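PDB 6RJ1: Mgp-operon protein 3 from Mycoplasma pneumoniae, which probably takes part in adhesion of the bacterium to host cells, as a membrane-anchored, extracellular partner of the P1 adhesin, and is thought to bind sugars. Local coordinates for residues A[4-16]-A[40-53]. Sequence-based numbering, arbitrary orientation.
Sequences NTYLLQDHNTLTP and YELVDWKRVGDTKL
Y40 O is gripped by two donors: N12 ND2 gives it a hydrogen bond at 3.2 Å, and K375 NZ gives it another. On the other side of the same amide, the L42 backbone N donates to N12 OD1 at 2.8 Å, almost straight at 164°. With one bond on each end, the N12 amide is held against flipping. N12 belongs to the type II' turn D10–T13 of a β-hairpin, and the contact illustrates how two sheets can pack face to face yet be joined at one end by a side-chain amide that pairs with Y40 O and L42 N much as a peptide group would; a second polar link lies further along. The hairpin strands 6–10 and 13–17 lie over strand 40–48, the outermost of a larger mixed sheet, whose pairing with the neighbouring strand 52–59 is interrupted by a classic bulge at V43 and D44. Beyond the bulge, W45 rises between the layers, its CG between the backbone N and the carbonyl carbon (chi1 57°). L14 CD2 sits over one face of the W45 indole, 3.5 Å from the centroid of its five-membered ring, a CH-π contact. At the indole edge, W45 NE1 donates to Q9 OE1 (2.9 Å) in a bent bond, with the amide plane turned 77° from the ring; Q9 NE2 in turn bonds H11 O. L7 CB meets W45 CH2 at 3.8 Å, and L7 CD2 reaches tip to tip toward L53 CD1.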
loop_
_atom_site.group_PDB
_atom_site.type_symbol
_atom_site.label_atom_id
_atom_site.label_comp_id
_atom_site.label_asym_id
_atom_site.label_seq_id
_atom_site.Cartn_x
_atom_site.Cartn_y
_atom_site.Cartn_z
ATOM N N ASN A 4 35.689 4.714 -11.884
ATOM C CA ASN A 4 34.358 4.462 -11.349
ATOM C C ASN A 4 33.385 3.985 -12.465
ATOM O O ASN A 4 33.614 4.262 -13.648
ATOM C CB ASN A 4 33.843 5.678 -10.528
ATOM C CG ASN A 4 32.913 6.690 -11.186
ATOM O OD1 ASN A 4 32.884 6.891 -12.409
ATOM N ND2 ASN A 4 32.142 7.385 -10.358
ATOM N N THR A 5 32.340 3.224 -12.081
ATOM C CA THR A 5 31.338 2.664 -12.993
ATOM C C THR A 5 29.954 2.846 -12.407
ATOM O O THR A 5 29.807 2.863 -11.187
ATOM C CB THR A 5 31.613 1.173 -13.275
ATOM O OG1 THR A 5 31.784 0.482 -12.036
ATOM C CG2 THR A 5 32.817 0.946 -14.201
ATOM N N TYR A 6 28.941 2.982 -13.280
ATOM C CA TYR A 6 27.530 3.143 -12.906
ATOM C C TYR A 6 26.763 1.949 -13.451
ATOM O O TYR A 6 26.870 1.652 -14.639
ATOM C CB TYR A 6 26.932 4.453 -13.472
ATOM C CG TYR A 6 27.722 5.701 -13.145
ATOM C CD1 TYR A 6 27.476 6.421 -11.978
ATOM C CD2 TYR A 6 28.717 6.167 -14.004
ATOM C CE1 TYR A 6 28.214 7.565 -11.666
ATOM C CE2 TYR A 6 29.461 7.310 -13.701
ATOM C CZ TYR A 6 29.203 8.006 -12.531
ATOM O OH TYR A 6 29.928 9.131 -12.225
ATOM N N LEU A 7 26.011 1.254 -12.594
ATOM C CA LEU A 7 25.248 0.077 -12.996
ATOM C C LEU A 7 23.865 0.460 -13.493
ATOM O O LEU A 7 23.134 1.156 -12.781
ATOM C CB LEU A 7 25.159 -0.899 -11.811
ATOM C CG LEU A 7 25.537 -2.364 -12.033
ATOM C CD1 LEU A 7 26.825 -2.506 -12.804
ATOM C CD2 LEU A 7 25.692 -3.071 -10.709
ATOM N N LEU A 8 23.510 0.025 -14.717
ATOM C CA LEU A 8 22.199 0.292 -15.304
ATOM C C LEU A 8 21.486 -1.003 -15.661
ATOM O O LEU A 8 22.108 -1.922 -16.189
ATOM C CB LEU A 8 22.262 1.234 -16.525
ATOM C CG LEU A 8 22.591 2.736 -16.312
ATOM C CD1 LEU A 8 22.533 3.486 -17.624
ATOM C CD2 LEU A 8 21.629 3.421 -15.344
ATOM N N GLN A 9 20.180 -1.077 -15.356
ATOM C CA GLN A 9 19.370 -2.250 -15.652
ATOM C C GLN A 9 18.724 -2.180 -17.029
ATOM O O GLN A 9 18.327 -1.106 -17.481
ATOM C CB GLN A 9 18.280 -2.423 -14.588
ATOM C CG GLN A 9 17.622 -3.807 -14.574
ATOM C CD GLN A 9 16.424 -3.868 -13.665
ATOM O OE1 GLN A 9 16.356 -3.203 -12.630
ATOM N NE2 GLN A 9 15.449 -4.686 -14.031
ATOM N N ASP A 10 18.634 -3.343 -17.685
ATOM C CA ASP A 10 17.929 -3.618 -18.933
ATOM C C ASP A 10 17.389 -5.041 -18.759
ATOM O O ASP A 10 18.106 -6.027 -19.003
ATOM C CB ASP A 10 18.807 -3.461 -20.186
ATOM C CG ASP A 10 18.041 -3.614 -21.499
ATOM O OD1 ASP A 10 16.788 -3.480 -21.485
ATOM O OD2 ASP A 10 18.692 -3.856 -22.542
ATOM N N HIS A 11 16.127 -5.124 -18.294
ATOM C CA HIS A 11 15.370 -6.326 -17.951
ATOM C C HIS A 11 16.110 -7.200 -16.909
ATOM O O HIS A 11 15.944 -6.954 -15.712
ATOM C CB HIS A 11 14.895 -7.134 -19.182
ATOM C CG HIS A 11 14.098 -8.351 -18.805
ATOM N ND1 HIS A 11 14.449 -9.610 -19.257
ATOM C CD2 HIS A 11 13.043 -8.469 -17.961
ATOM C CE1 HIS A 11 13.591 -10.446 -18.690
ATOM N NE2 HIS A 11 12.718 -9.805 -17.914
ATOM N N ASN A 12 16.915 -8.198 -17.351
ATOM C CA ASN A 12 17.649 -9.098 -16.439
ATOM C C ASN A 12 19.154 -8.843 -16.418
ATOM O O ASN A 12 19.885 -9.521 -15.696
ATOM C CB ASN A 12 17.349 -10.575 -16.739
ATOM C CG ASN A 12 15.963 -11.051 -16.374
ATOM O OD1 ASN A 12 15.211 -10.433 -15.607
ATOM N ND2 ASN A 12 15.600 -12.186 -16.923
ATOM N N THR A 13 19.600 -7.847 -17.189
ATOM C CA THR A 13 21.003 -7.484 -17.316
ATOM C C THR A 13 21.324 -6.180 -16.594
ATOM O O THR A 13 20.611 -5.193 -16.762
ATOM C CB THR A 13 21.419 -7.482 -18.802
ATOM O OG1 THR A 13 21.112 -8.766 -19.350
ATOM C CG2 THR A 13 22.901 -7.197 -19.000
ATOM N N LEU A 14 22.398 -6.204 -15.779
ATOM C CA LEU A 14 22.944 -5.058 -15.064
ATOM C C LEU A 14 24.275 -4.750 -15.743
ATOM O O LEU A 14 25.226 -5.527 -15.612
ATOM C CB LEU A 14 23.112 -5.354 -13.560
ATOM C CG LEU A 14 21.816 -5.623 -12.772
ATOM C CD1 LEU A 14 22.116 -6.011 -11.353
ATOM C CD2 LEU A 14 20.881 -4.429 -12.791
ATOM N N THR A 15 24.315 -3.665 -16.547
ATOM C CA THR A 15 25.502 -3.307 -17.330
ATOM C C THR A 15 26.317 -2.155 -16.682
ATOM O O THR A 15 25.742 -1.143 -16.275
ATOM C CB THR A 15 25.107 -3.038 -18.809
ATOM O OG1 THR A 15 24.546 -4.201 -19.404
ATOM C CG2 THR A 15 26.258 -2.578 -19.679
ATOM N N PRO A 16 27.666 -2.294 -16.598
ATOM C CA PRO A 16 28.479 -1.198 -16.041
ATOM C C PRO A 16 28.803 -0.137 -17.092
ATOM O O PRO A 16 29.354 -0.453 -18.138
ATOM C CB PRO A 16 29.738 -1.905 -15.523
ATOM C CG PRO A 16 29.815 -3.187 -16.296
ATOM C CD PRO A 16 28.517 -3.424 -17.024
ATOM N N TYR A 40 12.314 -16.559 -14.840
ATOM C CA TYR A 40 12.719 -15.635 -13.794
ATOM C C TYR A 40 12.955 -14.250 -14.348
ATOM O O TYR A 40 13.444 -14.089 -15.466
ATOM C CB TYR A 40 13.915 -16.145 -12.997
ATOM C CG TYR A 40 13.537 -17.166 -11.948
ATOM C CD1 TYR A 40 13.047 -16.770 -10.706
ATOM C CD2 TYR A 40 13.682 -18.528 -12.191
ATOM C CE1 TYR A 40 12.695 -17.706 -9.737
ATOM C CE2 TYR A 40 13.343 -19.473 -11.227
ATOM C CZ TYR A 40 12.850 -19.057 -10.001
ATOM O OH TYR A 40 12.542 -19.989 -9.042
ATOM N N GLU A 41 12.546 -13.252 -13.572
ATOM C CA GLU A 41 12.582 -11.845 -13.917
ATOM C C GLU A 41 13.182 -11.059 -12.741
ATOM O O GLU A 41 12.779 -11.266 -11.592
ATOM C CB GLU A 41 11.139 -11.401 -14.243
ATOM C CG GLU A 41 10.922 -9.918 -14.505
ATOM C CD GLU A 41 9.602 -9.359 -13.980
ATOM O OE1 GLU A 41 8.830 -8.821 -14.806
ATOM O OE2 GLU A 41 9.337 -9.454 -12.757
ATOM N N LEU A 42 14.171 -10.182 -13.035
ATOM C CA LEU A 42 14.815 -9.338 -12.031
ATOM C C LEU A 42 13.848 -8.210 -11.649
ATOM O O LEU A 42 13.410 -7.460 -12.522
ATOM C CB LEU A 42 16.168 -8.821 -12.543
ATOM C CG LEU A 42 16.842 -7.705 -11.738
ATOM C CD1 LEU A 42 17.274 -8.178 -10.368
ATOM C CD2 LEU A 42 18.017 -7.126 -12.496
ATOM N N VAL A 43 13.474 -8.144 -10.352
ATOM C CA VAL A 43 12.490 -7.203 -9.778
ATOM C C VAL A 43 13.156 -6.024 -9.084
ATOM O O VAL A 43 12.665 -4.904 -9.189
ATOM C CB VAL A 43 11.498 -7.897 -8.804
ATOM C CG1 VAL A 43 10.216 -7.091 -8.659
ATOM C CG2 VAL A 43 11.178 -9.311 -9.243
ATOM N N ASP A 44 14.225 -6.282 -8.326
ATOM C CA ASP A 44 14.962 -5.261 -7.575
ATOM C C ASP A 44 16.376 -5.744 -7.367
ATOM O O ASP A 44 16.629 -6.945 -7.417
ATOM C CB ASP A 44 14.279 -4.976 -6.208
ATOM C CG ASP A 44 14.726 -3.706 -5.488
ATOM O OD1 ASP A 44 15.541 -2.938 -6.068
ATOM O OD2 ASP A 44 14.253 -3.471 -4.350
ATOM N N TRP A 45 17.298 -4.813 -7.141
ATOM C CA TRP A 45 18.711 -5.103 -6.920
ATOM C C TRP A 45 19.355 -3.938 -6.175
ATOM O O TRP A 45 18.915 -2.798 -6.317
ATOM C CB TRP A 45 19.438 -5.369 -8.259
ATOM C CG TRP A 45 19.325 -4.236 -9.235
ATOM C CD1 TRP A 45 18.265 -3.948 -10.048
ATOM C CD2 TRP A 45 20.287 -3.197 -9.445
ATOM N NE1 TRP A 45 18.515 -2.798 -10.765
ATOM C CE2 TRP A 45 19.744 -2.308 -10.403
ATOM C CE3 TRP A 45 21.555 -2.922 -8.904
ATOM C CZ2 TRP A 45 20.449 -1.198 -10.870
ATOM C CZ3 TRP A 45 22.244 -1.812 -9.361
ATOM C CH2 TRP A 45 21.690 -0.963 -10.327
ATOM N N LYS A 46 20.378 -4.228 -5.368
ATOM C CA LYS A 46 21.100 -3.222 -4.601
ATOM C C LYS A 46 22.596 -3.547 -4.608
ATOM O O LYS A 46 22.979 -4.710 -4.448
ATOM C CB LYS A 46 20.583 -3.133 -3.143
ATOM C CG LYS A 46 19.103 -2.762 -2.953
ATOM C CD LYS A 46 18.752 -1.295 -3.198
ATOM C CE LYS A 46 17.258 -1.088 -3.344
ATOM N NZ LYS A 46 16.530 -1.045 -2.037
ATOM N N ARG A 47 23.438 -2.528 -4.808
ATOM C CA ARG A 47 24.891 -2.679 -4.742
ATOM C C ARG A 47 25.225 -2.471 -3.252
ATOM O O ARG A 47 24.785 -1.479 -2.659
ATOM C CB ARG A 47 25.578 -1.610 -5.604
ATOM C CG ARG A 47 26.501 -2.133 -6.683
ATOM C CD ARG A 47 27.502 -1.028 -7.012
ATOM N NE ARG A 47 28.890 -1.460 -7.234
ATOM C CZ ARG A 47 29.650 -2.126 -6.361
ATOM N NH1 ARG A 47 30.910 -2.416 -6.656
ATOM N NH2 ARG A 47 29.147 -2.531 -5.200
ATOM N N VAL A 48 25.913 -3.438 -2.630
ATOM C CA VAL A 48 26.258 -3.372 -1.207
ATOM C C VAL A 48 27.764 -3.162 -1.060
ATOM O O VAL A 48 28.556 -4.067 -1.327
ATOM C CB VAL A 48 25.722 -4.589 -0.403
ATOM C CG1 VAL A 48 26.176 -4.534 1.051
ATOM C CG2 VAL A 48 24.201 -4.670 -0.478
ATOM N N GLY A 49 28.138 -1.954 -0.658
ATOM C CA GLY A 49 29.535 -1.576 -0.524
ATOM C C GLY A 49 30.182 -1.560 -1.890
ATOM O O GLY A 49 29.587 -1.056 -2.846
ATOM N N ASP A 50 31.353 -2.189 -2.004
ATOM C CA ASP A 50 32.109 -2.249 -3.252
ATOM C C ASP A 50 32.361 -3.688 -3.773
ATOM O O ASP A 50 32.700 -3.843 -4.949
ATOM C CB ASP A 50 33.432 -1.451 -3.130
ATOM C CG ASP A 50 34.346 -1.758 -1.937
ATOM O OD1 ASP A 50 33.869 -2.381 -0.953
ATOM O OD2 ASP A 50 35.530 -1.351 -1.977
ATOM N N THR A 51 32.178 -4.726 -2.932
ATOM C CA THR A 51 32.417 -6.117 -3.340
ATOM C C THR A 51 31.124 -6.976 -3.405
ATOM O O THR A 51 31.215 -8.176 -3.692
ATOM C CB THR A 51 33.530 -6.754 -2.453
ATOM O OG1 THR A 51 34.194 -7.806 -3.165
ATOM C CG2 THR A 51 33.046 -7.221 -1.055
ATOM N N LYS A 52 29.946 -6.375 -3.162
ATOM C CA LYS A 52 28.682 -7.115 -3.140
ATOM C C LYS A 52 27.554 -6.511 -3.989
ATOM O O LYS A 52 27.414 -5.289 -4.084
ATOM C CB LYS A 52 28.215 -7.294 -1.681
ATOM C CG LYS A 52 27.093 -8.317 -1.451
ATOM C CD LYS A 52 27.390 -9.242 -0.278
ATOM C CE LYS A 52 27.229 -8.585 1.074
ATOM N NZ LYS A 52 27.956 -9.339 2.131
ATOM N N LEU A 53 26.743 -7.401 -4.584
ATOM C CA LEU A 53 25.560 -7.075 -5.365
ATOM C C LEU A 53 24.469 -8.082 -5.016
ATOM O O LEU A 53 24.655 -9.290 -5.171
ATOM C CB LEU A 53 25.850 -7.047 -6.875
ATOM C CG LEU A 53 24.670 -6.727 -7.796
ATOM C CD1 LEU A 53 24.322 -5.239 -7.769
ATOM C CD2 LEU A 53 24.974 -7.162 -9.203
#